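Long-range contacts in clavulanic acid biosynthesis oligopeptide binding protein 2 (Streptomyces clavuligerus, PDB 2WOL), which probably binds peptides, as a family 5 extracellular solute-binding protein of the clavulanic acid biosynthesis pathway: residues Leu467-Gln472 with Ala492-Thr497; Pro483-Pro488 with Met518-Leu523; Pro488-Leu493 with Arg511-Arg516. One frame throughout, in Å; residues are numbered along the deposited sequence.

Overall arrangement
The three contacts cluster together. Interactions 1 and 3 have centres about 7 Å apart. Interaction 2 lies about 11 Å from the centre of interaction 1 and about 10 Å from that of interaction 3. Along the chain come the end of helix 460-468, a loop, helix 488-499 and helix 503-520. Interaction 3 pairs the last two helices. Both its segments fall between those that interaction 2 brings together, apart from the shared Pro-488. Interaction 1 ties the residues after helix 460-468 to helix 488-499. Together they join three consecutive helices and their connecting loop, just before strand 523-534 enters the mixed sheet that also holds strand 303-309.

Interaction 1: Leu467-Gln472 with Ala492-Thr497; sequences LVDGRQ and ALIDET
Arg-471 and Asp-495 reach toward each other tip to tip and form a salt bridge. The grip is end-on: NH1 and NH2 of the arginine each take one carboxylate oxygen. Arg-471 NH2 donates to Asp-495 OD1 at 2.8 Å. This oxygen lies in the guanidinium plane, but the nitrogen stands above the carboxylate plane. Arg-471 NH1 donates to Asp-495 OD2 at 3.0 Å, with a weak second bond to OD1. The two flat groups are turned 48° against each other.

The same guanidinium is held on another edge by Asp-469, this time side-on. Arg-471 NE donates to the syn lone pair of Asp-469 OD1 at 2.6 Å, and the bond is nearly straight. Arg-471 NH2 donates to Asp-469 OD2 at 2.9 Å. The arginine chain bends at chi2 and chi3, which carries its NE back toward Asp-469. Two carboxylates thus grip one guanidinium, and this fixes its rotation. The positive charge probably eases the repulsion between the two acids.

Asp-469 OD1 has a second donor, the backbone N of Arg-471. This closes an Asx turn in the turn that follows helix 460-468. The turn is joined to helix 488-499 through the salt-bridge network and through Asn-491, whose OD1 accepts from Gly-470 N. The contact is structural packing between this turn and the flank of helix 488-499.

Van der Waals contacts centre on Ile-494. Its CG2 and CD1 lie against the carboxylate oxygen Asp-469 OD2, each at 3.6 Å. CD1 also meets Asp-469 CB at 3.8 Å. Val-468 CG2 makes a looser, apolar contact with Ile-494 CD1, at 4.4 Å. Tyr-461 of helix 460-468 also touches Ile-494.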
ATOM      1  N   LEU A 467      10.964  -5.389  -2.365  1.00  8.95           N
ATOM      2  CA  LEU A 467      11.921  -5.382  -1.263  1.00  9.06           C
ATOM      3  C   LEU A 467      13.186  -6.193  -1.525  1.00  9.20           C
ATOM      4  O   LEU A 467      14.233  -5.882  -0.956  1.00  9.12           O
ATOM      5  CB  LEU A 467      11.268  -5.899   0.022  1.00  8.87           C
ATOM      6  CG  LEU A 467      10.085  -5.134   0.617  1.00  9.39           C
ATOM      7  CD1 LEU A 467       9.661  -5.802   1.920  1.00  9.71           C
ATOM      8  CD2 LEU A 467      10.417  -3.652   0.851  1.00 10.15           C
ATOM      9  N   VAL A 468      13.093  -7.233  -2.359  1.00  9.58           N
ATOM     10  CA  VAL A 468      14.187  -8.215  -2.459  1.00 10.01           C
ATOM     11  C   VAL A 468      14.577  -8.661  -3.870  1.00 10.33           C
ATOM     12  O   VAL A 468      15.623  -9.294  -4.052  1.00 10.53           O
ATOM     13  CB  VAL A 468      13.900  -9.490  -1.608  1.00 10.01           C
ATOM     14  CG1 VAL A 468      13.645  -9.125  -0.138  1.00 10.87           C
ATOM     15  CG2 VAL A 468      12.739 -10.308  -2.189  1.00 10.20           C
ATOM     16  N   ASP A 469      13.733  -8.358  -4.856  1.00 10.67           N
ATOM     17  CA  ASP A 469      13.966  -8.801  -6.231  1.00 11.38           C
ATOM     18  C   ASP A 469      15.042  -7.925  -6.867  1.00 11.82           C
ATOM     19  O   ASP A 469      14.910  -6.705  -6.910  1.00 11.77           O
ATOM     20  CB  ASP A 469      12.650  -8.754  -7.025  1.00 11.42           C
ATOM     21  CG  ASP A 469      12.761  -9.371  -8.410  1.00 11.42           C
ATOM     22  OD1 ASP A 469      13.748  -9.103  -9.128  1.00 12.02           O
ATOM     23  OD2 ASP A 469      11.828 -10.108  -8.785  1.00 11.74           O
ATOM     24  N   GLY A 470      16.106  -8.563  -7.352  1.00 12.34           N
ATOM     25  CA  GLY A 470      17.240  -7.861  -7.959  1.00 13.36           C
ATOM     26  C   GLY A 470      16.872  -6.988  -9.145  1.00 14.02           C
ATOM     27  O   GLY A 470      17.509  -5.960  -9.387  1.00 14.56           O
ATOM     28  N   ARG A 471      15.844  -7.402  -9.883  1.00 14.28           N
ATOM     29  CA  ARG A 471      15.354  -6.649 -11.037  1.00 14.69           C
ATOM     30  C   ARG A 471      14.578  -5.393 -10.618  1.00 14.63           C
ATOM     31  O   ARG A 471      14.260  -4.551 -11.459  1.00 14.87           O
ATOM     32  CB  ARG A 471      14.472  -7.542 -11.923  1.00 14.69           C
ATOM     33  CG  ARG A 471      15.212  -8.612 -12.738  1.00 15.87           C
ATOM     34  CD  ARG A 471      15.495  -9.907 -11.959  1.00 17.09           C
ATOM     35  NE  ARG A 471      14.317 -10.449 -11.276  1.00 17.44           N
ATOM     36  CZ  ARG A 471      13.537 -11.423 -11.743  1.00 17.26           C
ATOM     37  NH1 ARG A 471      13.786 -11.998 -12.918  1.00 17.84           N
ATOM     38  NH2 ARG A 471      12.501 -11.832 -11.026  1.00 15.76           N
ATOM     39  N   GLN A 472      14.283  -5.271  -9.321  1.00 14.48           N
ATOM     40  CA  GLN A 472      13.473  -4.164  -8.797  1.00 14.58           C
ATOM     41  C   GLN A 472      14.282  -3.073  -8.089  1.00 14.43           C
ATOM     42  O   GLN A 472      13.706  -2.198  -7.436  1.00 14.36           O
ATOM     43  CB  GLN A 472      12.365  -4.689  -7.871  1.00 14.67           C
ATOM     44  CG  GLN A 472      11.335  -5.588  -8.558  1.00 16.31           C
ATOM     45  CD  GLN A 472      10.729  -4.946  -9.791  1.00 18.73           C
ATOM     46  OE1 GLN A 472      10.479  -3.738  -9.821  1.00 20.13           O
ATOM     47  NE2 GLN A 472      10.501  -5.751 -10.822  1.00 18.68           N
ATOM     48  N   ALA A 492      14.845 -16.276  -9.474  1.00 12.60           N
ATOM     49  CA  ALA A 492      14.300 -17.439 -10.173  1.00 12.64           C
ATOM     50  C   ALA A 492      13.047 -17.980  -9.489  1.00 12.74           C
ATOM     51  O   ALA A 492      12.070 -18.309 -10.163  1.00 12.96           O
ATOM     52  CB  ALA A 492      15.353 -18.532 -10.305  1.00 12.86           C
ATOM     53  N   LEU A 493      13.074 -18.064  -8.158  1.00 12.72           N
ATOM     54  CA  LEU A 493      11.906 -18.504  -7.399  1.00 12.57           C
ATOM     55  C   LEU A 493      10.717 -17.571  -7.609  1.00 12.44           C
ATOM     56  O   LEU A 493       9.591 -18.030  -7.805  1.00 12.40           O
ATOM     57  CB  LEU A 493      12.225 -18.633  -5.907  1.00 12.72           C
ATOM     58  CG  LEU A 493      13.031 -19.850  -5.437  1.00 13.53           C
ATOM     59  CD1 LEU A 493      13.452 -19.668  -3.994  1.00 13.98           C
ATOM     60  CD2 LEU A 493      12.247 -21.150  -5.596  1.00 14.08           C
ATOM     61  N   ILE A 494      10.980 -16.264  -7.571  1.00 12.52           N
ATOM     62  CA  ILE A 494       9.951 -15.261  -7.843  1.00 12.49           C
ATOM     63  C   ILE A 494       9.359 -15.476  -9.242  1.00 12.79           C
ATOM     64  O   ILE A 494       8.136 -15.521  -9.405  1.00 12.73           O
ATOM     65  CB  ILE A 494      10.488 -13.812  -7.659  1.00 12.45           C
ATOM     66  CG1 ILE A 494      10.784 -13.543  -6.176  1.00 12.10           C
ATOM     67  CG2 ILE A 494       9.497 -12.778  -8.223  1.00 12.64           C
ATOM     68  CD1 ILE A 494      11.430 -12.199  -5.889  1.00 12.62           C
ATOM     69  N   ASP A 495      10.227 -15.641 -10.239  1.00 13.10           N
ATOM     70  CA  ASP A 495       9.775 -15.927 -11.600  1.00 13.71           C
ATOM     71  C   ASP A 495       8.891 -17.173 -11.638  1.00 13.81           C
ATOM     72  O   ASP A 495       7.864 -17.187 -12.319  1.00 13.64           O
ATOM     73  CB  ASP A 495      10.969 -16.079 -12.551  1.00 13.91           C
ATOM     74  CG  ASP A 495      11.629 -14.747 -12.887  1.00 15.08           C
ATOM     75  OD1 ASP A 495      11.043 -13.681 -12.591  1.00 16.57           O
ATOM     76  OD2 ASP A 495      12.742 -14.768 -13.461  1.00 17.73           O
ATOM     77  N   GLU A 496       9.272 -18.210 -10.891  1.00 13.79           N
ATOM     78  CA  GLU A 496       8.479 -19.442 -10.861  1.00 14.27           C
ATOM     79  C   GLU A 496       7.064 -19.221 -10.320  1.00 13.89           C
ATOM     80  O   GLU A 496       6.098 -19.740 -10.883  1.00 13.85           O
ATOM     81  CB  GLU A 496       9.187 -20.558 -10.090  1.00 14.36           C
ATOM     82  CG  GLU A 496       8.542 -21.924 -10.304  1.00 15.22           C
ATOM     83  CD  GLU A 496       9.294 -23.070  -9.654  1.00 15.77           C
ATOM     84  OE1 GLU A 496      10.466 -22.890  -9.258  1.00 18.16           O
ATOM     85  OE2 GLU A 496       8.695 -24.163  -9.548  1.00 18.03           O
ATOM     86  N   THR A 497       6.937 -18.443  -9.243  1.00 13.86           N
ATOM     87  CA  THR A 497       5.614 -18.151  -8.675  1.00 14.04           C
ATOM     88  C   THR A 497       4.688 -17.516  -9.713  1.00 14.51           C
ATOM     89  O   THR A 497       3.500 -17.828  -9.762  1.00 14.73           O
ATOM     90  CB  THR A 497       5.673 -17.223  -7.428  1.00 13.86           C
ATOM     91  OG1 THR A 497       6.025 -15.889  -7.816  1.00 12.94           O
ATOM     92  CG2 THR A 497       6.658 -17.736  -6.384  1.00 13.48           C
TER

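Interaction 2: Pro483-Pro488 with Met518-Leu523; sequences PELDDP and MEHAVL
Asp-487 OD2 accepts a hydrogen bond from His-520 NE2 at 2.7 Å. The N-H...O angle is 170°, and the oxygen lies in the plane of the imidazole. The nitrogen meets OD2 on its anti side, 29° out of the carboxylate plane. Carboxylate and ring stand nearly perpendicular. The other oxygen, OD1, caps the backbone N of Glu-489, so Asp-487 is the N-cap of helix 488-499. One carboxylate therefore serves both the start of one helix and the histidine near the end of the next. The nearby carboxylate may stabilise a protonated, positively charged imidazole.

Leu-485 covers one face of the same ring. Its CD1 sits over the ring centre in a CH-pi contact, 3.8 Å from the centroid. CD2 lies farther out, near His-520 CD2.

Pro-483 makes the apolar end of the contact. Its CB and CG both press against Val-522 CB, each at 3.6 Å. Its CG also meets Leu-523 CD2 at 3.8 Å, and the two side chains cross at about a right angle.

The loop 483-487 thus packs against the end of helix 503-520 and the start of strand 523-534. Val-468 of helix 460-468 touches Leu-485 and Leu-523, Arg-322 of helix 319-327 lies against Val-522, and Phe-306 of strand 303-309 touches Leu-523.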
ATOM      1  N   PRO A 483      18.764  -3.213   0.569  1.00  8.89           N
ATOM      2  CA  PRO A 483      20.035  -3.942   0.536  1.00  9.17           C
ATOM      3  C   PRO A 483      20.573  -4.170  -0.876  1.00  9.46           C
ATOM      4  O   PRO A 483      21.704  -4.637  -1.031  1.00  9.63           O
ATOM      5  CB  PRO A 483      19.676  -5.299   1.159  1.00  9.02           C
ATOM      6  CG  PRO A 483      18.401  -5.059   1.911  1.00  9.06           C
ATOM      7  CD  PRO A 483      17.670  -4.064   1.074  1.00  8.91           C
ATOM      8  N   GLU A 484      19.763  -3.864  -1.889  1.00  9.88           N
ATOM      9  CA  GLU A 484      20.093  -4.176  -3.288  1.00 10.60           C
ATOM     10  C   GLU A 484      20.437  -5.661  -3.450  1.00 10.90           C
ATOM     11  O   GLU A 484      21.424  -6.030  -4.097  1.00 11.17           O
ATOM     12  CB  GLU A 484      21.207  -3.259  -3.816  1.00 10.69           C
ATOM     13  CG  GLU A 484      20.816  -1.784  -3.793  1.00 11.34           C
ATOM     14  CD  GLU A 484      21.957  -0.833  -4.114  1.00 11.35           C
ATOM     15  OE1 GLU A 484      22.872  -1.216  -4.880  1.00 12.59           O
ATOM     16  OE2 GLU A 484      21.924   0.308  -3.602  1.00 11.39           O
ATOM     17  N   LEU A 485      19.619  -6.504  -2.825  1.00 10.91           N
ATOM     18  CA  LEU A 485      19.752  -7.942  -2.959  1.00 11.36           C
ATOM     19  C   LEU A 485      19.500  -8.325  -4.406  1.00 11.80           C
ATOM     20  O   LEU A 485      18.493  -7.932  -4.995  1.00 11.70           O
ATOM     21  CB  LEU A 485      18.769  -8.669  -2.034  1.00 11.18           C
ATOM     22  CG  LEU A 485      18.980 -10.180  -1.878  1.00 11.28           C
ATOM     23  CD1 LEU A 485      20.259 -10.470  -1.108  1.00 11.94           C
ATOM     24  CD2 LEU A 485      17.786 -10.835  -1.193  1.00 11.35           C
ATOM     25  N   ASP A 486      20.436  -9.080  -4.972  1.00 12.72           N
ATOM     26  CA  ASP A 486      20.313  -9.575  -6.335  1.00 13.68           C
ATOM     27  C   ASP A 486      20.784 -11.025  -6.374  1.00 13.89           C
ATOM     28  O   ASP A 486      21.802 -11.355  -6.992  1.00 14.36           O
ATOM     29  CB  ASP A 486      21.114  -8.688  -7.293  1.00 13.88           C
ATOM     30  CG  ASP A 486      20.781  -8.938  -8.755  1.00 14.79           C
ATOM     31  OD1 ASP A 486      19.808  -9.668  -9.055  1.00 15.03           O
ATOM     32  OD2 ASP A 486      21.507  -8.389  -9.613  1.00 16.80           O
ATOM     33  N   ASP A 487      20.030 -11.875  -5.684  1.00 14.16           N
ATOM     34  CA  ASP A 487      20.293 -13.302  -5.605  1.00 14.51           C
ATOM     35  C   ASP A 487      19.547 -13.991  -6.748  1.00 14.74           C
ATOM     36  O   ASP A 487      18.311 -13.979  -6.775  1.00 14.51           O
ATOM     37  CB  ASP A 487      19.822 -13.824  -4.239  1.00 14.60           C
ATOM     38  CG  ASP A 487      20.078 -15.314  -4.037  1.00 15.41           C
ATOM     39  OD1 ASP A 487      20.430 -16.029  -4.999  1.00 16.73           O
ATOM     40  OD2 ASP A 487      19.909 -15.778  -2.891  1.00 15.33           O
ATOM     41  N   PRO A 488      20.294 -14.576  -7.710  1.00 15.18           N
ATOM     42  CA  PRO A 488      19.699 -15.283  -8.848  1.00 15.34           C
ATOM     43  C   PRO A 488      18.675 -16.336  -8.424  1.00 15.31           C
ATOM     44  O   PRO A 488      17.673 -16.525  -9.112  1.00 15.50           O
ATOM     45  CB  PRO A 488      20.904 -15.958  -9.516  1.00 15.52           C
ATOM     46  CG  PRO A 488      22.062 -15.126  -9.137  1.00 15.93           C
ATOM     47  CD  PRO A 488      21.770 -14.587  -7.770  1.00 15.30           C
ATOM     48  N   MET A 518      15.593 -14.262   4.634  1.00  8.00           N
ATOM     49  CA  MET A 518      15.987 -14.218   6.035  1.00  7.77           C
ATOM     50  C   MET A 518      17.357 -14.860   6.271  1.00  8.01           C
ATOM     51  O   MET A 518      18.103 -14.407   7.134  1.00  7.54           O
ATOM     52  CB  MET A 518      14.897 -14.806   6.938  1.00  7.79           C
ATOM     53  CG  MET A 518      13.646 -13.912   7.051  1.00  7.93           C
ATOM     54  SD  MET A 518      13.970 -12.163   7.415  1.00  8.21           S
ATOM     55  CE  MET A 518      14.728 -12.274   9.037  1.00  9.46           C
ATOM     56  N   GLU A 519      17.693 -15.889   5.488  1.00  8.40           N
ATOM     57  CA  GLU A 519      19.047 -16.460   5.532  1.00  8.98           C
ATOM     58  C   GLU A 519      20.110 -15.405   5.197  1.00  8.51           C
ATOM     59  O   GLU A 519      21.177 -15.370   5.815  1.00  9.03           O
ATOM     60  CB  GLU A 519      19.171 -17.666   4.593  1.00  8.82           C
ATOM     61  CG  GLU A 519      18.434 -18.906   5.081  1.00  9.43           C
ATOM     62  CD  GLU A 519      18.331 -20.001   4.027  1.00 10.81           C
ATOM     63  OE1 GLU A 519      18.842 -19.813   2.901  1.00 13.70           O
ATOM     64  OE2 GLU A 519      17.727 -21.053   4.333  1.00 13.17           O
ATOM     65  N   HIS A 520      19.809 -14.539   4.228  1.00  8.18           N
ATOM     66  CA  HIS A 520      20.697 -13.424   3.876  1.00  8.27           C
ATOM     67  C   HIS A 520      20.850 -12.411   5.012  1.00  7.93           C
ATOM     68  O   HIS A 520      21.860 -11.709   5.086  1.00  8.25           O
ATOM     69  CB  HIS A 520      20.199 -12.696   2.627  1.00  8.46           C
ATOM     70  CG  HIS A 520      20.525 -13.397   1.346  1.00  9.80           C
ATOM     71  ND1 HIS A 520      21.800 -13.436   0.823  1.00 12.34           N
ATOM     72  CD2 HIS A 520      19.738 -14.066   0.471  1.00 10.39           C
ATOM     73  CE1 HIS A 520      21.786 -14.109  -0.314  1.00 12.17           C
ATOM     74  NE2 HIS A 520      20.547 -14.502  -0.550  1.00 11.68           N
ATOM     75  N   ALA A 521      19.829 -12.327   5.870  1.00  7.73           N
ATOM     76  CA  ALA A 521      19.827 -11.450   7.052  1.00  7.27           C
ATOM     77  C   ALA A 521      19.899  -9.944   6.729  1.00  7.23           C
ATOM     78  O   ALA A 521      20.254  -9.129   7.583  1.00  7.03           O
ATOM     79  CB  ALA A 521      20.927 -11.867   8.052  1.00  7.51           C
ATOM     80  N   VAL A 522      19.537  -9.585   5.499  1.00  6.69           N
ATOM     81  CA  VAL A 522      19.564  -8.183   5.067  1.00  6.80           C
ATOM     82  C   VAL A 522      18.374  -7.363   5.575  1.00  6.95           C
ATOM     83  O   VAL A 522      18.445  -6.138   5.618  1.00  7.20           O
ATOM     84  CB  VAL A 522      19.697  -8.038   3.530  1.00  6.63           C
ATOM     85  CG1 VAL A 522      21.088  -8.474   3.067  1.00  6.23           C
ATOM     86  CG2 VAL A 522      18.614  -8.830   2.804  1.00  7.24           C
ATOM     87  N   LEU A 523      17.295  -8.041   5.968  1.00  6.92           N
ATOM     88  CA  LEU A 523      16.118  -7.364   6.517  1.00  7.22           C
ATOM     89  C   LEU A 523      15.833  -7.853   7.931  1.00  7.26           C
ATOM     90  O   LEU A 523      15.701  -9.058   8.158  1.00  7.15           O
ATOM     91  CB  LEU A 523      14.886  -7.587   5.630  1.00  7.26           C
ATOM     92  CG  LEU A 523      14.967  -7.147   4.161  1.00  8.33           C
ATOM     93  CD1 LEU A 523      13.658  -7.428   3.442  1.00  9.81           C
ATOM     94  CD2 LEU A 523      15.336  -5.674   4.042  1.00  9.06           C
TER

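Interaction 3: Pro488-Leu493 with Arg511-Arg516; sequences PEVNAL and RAVERR
In one of its two deposited conformers, the one described here, the guanidinium of Arg-516 meets the carboxylate of Glu-489 at its edge, with the two planes 70° apart. In this conformer Glu-489 OE1 lies near the guanidinium plane, 3.1 Å from Arg-516 NH1, in a salt bridge. Glu-489 OE2 is farther off, 3.6 Å from both NH1 and NH2 of Arg-516. The side chains cross at about a right angle. Leu-493 CD1 approaches the guanidinium obliquely and lies 3.6 Å from Arg-516 NE. It also touches Arg-516 CD, so it packs against the aliphatic chain as well as the charged end. That chain is extended from CG to NE, with CD anti to CA across CB-CG (chi2 173°).

Helices 488-499 and 503-520 form an antiparallel helical hairpin. Their short segments run 160° apart in direction, with axes 9.6 Å from each other at closest approach. Val-490 and Val-513 have the nearest CA atoms.

The apolar part of the interface is built round the buried Val-490 and Val-513. Val-513 CG2 presses against Leu-493 CB at 3.5 Å. Val-490 CG1 meets Val-513 CG1 at 4.1 Å, and these side chains cross at about a right angle. Val-490 CG2 lies against Arg-516 CB, their side chains sliding past each other in opposite directions. Ala-512 CB touches Leu-493 CD1 at 4.1 Å.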
ATOM      1  N   PRO A 488      20.294 -14.576  -7.710  1.00 15.18           N
ATOM      2  CA  PRO A 488      19.699 -15.283  -8.848  1.00 15.34           C
ATOM      3  C   PRO A 488      18.675 -16.336  -8.424  1.00 15.31           C
ATOM      4  O   PRO A 488      17.673 -16.525  -9.112  1.00 15.50           O
ATOM      5  CB  PRO A 488      20.904 -15.958  -9.516  1.00 15.52           C
ATOM      6  CG  PRO A 488      22.062 -15.126  -9.137  1.00 15.93           C
ATOM      7  CD  PRO A 488      21.770 -14.587  -7.770  1.00 15.30           C
ATOM      8  N   GLU A 489      18.925 -17.008  -7.301  1.00 15.22           N
ATOM      9  CA  GLU A 489      18.026 -18.049  -6.811  1.00 15.61           C
ATOM     10  C   GLU A 489      16.707 -17.467  -6.293  1.00 14.55           C
ATOM     11  O   GLU A 489      15.641 -18.032  -6.535  1.00 14.50           O
ATOM     12  CB  GLU A 489      18.717 -18.915  -5.753  1.00 15.67           C
ATOM     13  CG  GLU A 489      19.854 -19.776  -6.312  1.00 17.86           C
ATOM     14  CD  GLU A 489      20.450 -20.720  -5.281  1.00 17.82           C
ATOM     15  OE1 GLU A 489      21.164 -20.244  -4.371  1.00 21.83           O
ATOM     16  OE2 GLU A 489      20.214 -21.945  -5.387  1.00 22.88           O
ATOM     17  N   VAL A 490      16.786 -16.332  -5.600  1.00 13.93           N
ATOM     18  CA  VAL A 490      15.588 -15.596  -5.178  1.00 13.23           C
ATOM     19  C   VAL A 490      14.803 -15.119  -6.403  1.00 12.93           C
ATOM     20  O   VAL A 490      13.594 -15.334  -6.492  1.00 12.45           O
ATOM     21  CB  VAL A 490      15.928 -14.399  -4.244  1.00 13.26           C
ATOM     22  CG1 VAL A 490      14.725 -13.463  -4.083  1.00 12.80           C
ATOM     23  CG2 VAL A 490      16.392 -14.898  -2.885  1.00 13.69           C
ATOM     24  N   ASN A 491      15.499 -14.493  -7.351  1.00 12.69           N
ATOM     25  CA  ASN A 491      14.862 -14.012  -8.579  1.00 12.53           C
ATOM     26  C   ASN A 491      14.166 -15.134  -9.357  1.00 12.72           C
ATOM     27  O   ASN A 491      13.030 -14.967  -9.820  1.00 12.58           O
ATOM     28  CB  ASN A 491      15.873 -13.284  -9.473  1.00 12.49           C
ATOM     29  CG  ASN A 491      16.504 -12.073  -8.798  1.00 12.86           C
ATOM     30  OD1 ASN A 491      16.031 -11.595  -7.766  1.00 12.90           O
ATOM     31  ND2 ASN A 491      17.585 -11.571  -9.386  1.00 12.83           N
ATOM     32  N   ALA A 492      14.845 -16.276  -9.474  1.00 12.60           N
ATOM     33  CA  ALA A 492      14.300 -17.439 -10.173  1.00 12.64           C
ATOM     34  C   ALA A 492      13.047 -17.980  -9.489  1.00 12.74           C
ATOM     35  O   ALA A 492      12.070 -18.309 -10.163  1.00 12.96           O
ATOM     36  CB  ALA A 492      15.353 -18.532 -10.305  1.00 12.86           C
ATOM     37  N   LEU A 493      13.074 -18.064  -8.158  1.00 12.72           N
ATOM     38  CA  LEU A 493      11.906 -18.504  -7.399  1.00 12.57           C
ATOM     39  C   LEU A 493      10.717 -17.571  -7.609  1.00 12.44           C
ATOM     40  O   LEU A 493       9.591 -18.030  -7.805  1.00 12.40           O
ATOM     41  CB  LEU A 493      12.225 -18.633  -5.907  1.00 12.72           C
ATOM     42  CG  LEU A 493      13.031 -19.850  -5.437  1.00 13.53           C
ATOM     43  CD1 LEU A 493      13.452 -19.668  -3.994  1.00 13.98           C
ATOM     44  CD2 LEU A 493      12.247 -21.150  -5.596  1.00 14.08           C
ATOM     45  N   ARG A 511       7.210 -19.097   0.383  1.00 10.21           N
ATOM     46  CA  ARG A 511       7.811 -19.432   1.671  1.00 10.31           C
ATOM     47  C   ARG A 511       9.305 -19.697   1.544  1.00 10.18           C
ATOM     48  O   ARG A 511      10.082 -19.301   2.413  1.00  9.99           O
ATOM     49  CB  ARG A 511       7.098 -20.618   2.321  1.00 10.62           C
ATOM     50  CG  ARG A 511       5.742 -20.246   2.859  1.00 11.92           C
ATOM     51  CD  ARG A 511       4.970 -21.430   3.376  1.00 14.12           C
ATOM     52  NE  ARG A 511       3.782 -20.945   4.067  1.00 16.31           N
ATOM     53  CZ  ARG A 511       2.751 -21.696   4.439  1.00 18.80           C
ATOM     54  NH1 ARG A 511       2.731 -22.998   4.178  1.00 19.65           N
ATOM     55  NH2 ARG A 511       1.729 -21.131   5.066  1.00 19.68           N
ATOM     56  N   ALA A 512       9.705 -20.353   0.454  1.00 10.07           N
ATOM     57  CA  ALA A 512      11.120 -20.568   0.166  1.00 10.13           C
ATOM     58  C   ALA A 512      11.842 -19.244  -0.107  1.00 10.09           C
ATOM     59  O   ALA A 512      12.969 -19.045   0.349  1.00 10.85           O
ATOM     60  CB  ALA A 512      11.299 -21.528  -1.005  1.00 10.23           C
ATOM     61  N   VAL A 513      11.195 -18.343  -0.845  1.00  9.80           N
ATOM     62  CA  VAL A 513      11.754 -17.005  -1.071  1.00  9.47           C
ATOM     63  C   VAL A 513      12.004 -16.288   0.254  1.00  9.08           C
ATOM     64  O   VAL A 513      13.102 -15.793   0.496  1.00  8.72           O
ATOM     65  CB  VAL A 513      10.851 -16.124  -1.968  1.00  9.51           C
ATOM     66  CG1 VAL A 513      11.413 -14.708  -2.086  1.00  9.61           C
ATOM     67  CG2 VAL A 513      10.698 -16.745  -3.350  1.00 10.10           C
ATOM     68  N   GLU A 514      10.982 -16.244   1.110  1.00  8.95           N
ATOM     69  CA  GLU A 514      11.089 -15.532   2.380  1.00  8.73           C
ATOM     70  C   GLU A 514      12.185 -16.124   3.259  1.00  8.75           C
ATOM     71  O   GLU A 514      12.965 -15.384   3.874  1.00  8.59           O
ATOM     72  CB  GLU A 514       9.761 -15.532   3.133  1.00  8.74           C
ATOM     73  CG  GLU A 514       9.803 -14.647   4.374  1.00  8.63           C
ATOM     74  CD  GLU A 514       8.527 -14.683   5.185  1.00  8.71           C
ATOM     75  OE1 GLU A 514       7.963 -15.781   5.377  1.00  9.24           O
ATOM     76  OE2 GLU A 514       8.101 -13.603   5.636  1.00  9.34           O
ATOM     77  N   ARG A 515      12.244 -17.455   3.305  1.00  8.76           N
ATOM     78  CA  ARG A 515      13.284 -18.140   4.061  1.00  9.15           C
ATOM     79  C   ARG A 515      14.674 -17.747   3.563  1.00  9.24           C
ATOM     80  O   ARG A 515      15.548 -17.416   4.363  1.00  9.48           O
ATOM     81  CB  ARG A 515      13.093 -19.660   4.001  1.00  9.67           C
ATOM     82  CG  ARG A 515      14.169 -20.432   4.751  1.00 10.77           C
ATOM     83  CD  ARG A 515      13.823 -21.908   4.891  1.00 13.38           C
ATOM     84  NE  ARG A 515      12.710 -22.127   5.814  1.00 14.79           N
ATOM     85  CZ  ARG A 515      12.839 -22.306   7.128  1.00 15.60           C
ATOM     86  NH1 ARG A 515      14.041 -22.291   7.695  1.00 15.70           N
ATOM     87  NH2 ARG A 515      11.760 -22.498   7.875  1.00 16.63           N
ATOM     88  N   ARG A 516      14.878 -17.771   2.248  1.00  9.06           N
ATOM     89  CA  ARG A 516      16.186 -17.424   1.691  1.00  9.30           C
ATOM     90  C   ARG A 516      16.546 -15.976   2.009  1.00  8.91           C
ATOM     91  O   ARG A 516      17.692 -15.685   2.335  1.00  9.04           O
ATOM     92  CB  ARG A 516      16.212 -17.653   0.180  0.33  9.32           C
ATOM     93  CG  ARG A 516      16.313 -19.108  -0.218  0.33  9.81           C
ATOM     94  CD  ARG A 516      16.166 -19.271  -1.715  0.33 10.77           C
ATOM     95  NE  ARG A 516      16.366 -20.655  -2.138  0.33 11.54           N
ATOM     96  CZ  ARG A 516      17.530 -21.161  -2.534  0.33 11.87           C
ATOM     97  NH1 ARG A 516      18.617 -20.399  -2.565  0.33 12.20           N
ATOM     98  NH2 ARG A 516      17.610 -22.433  -2.897  0.33 12.19           N
TER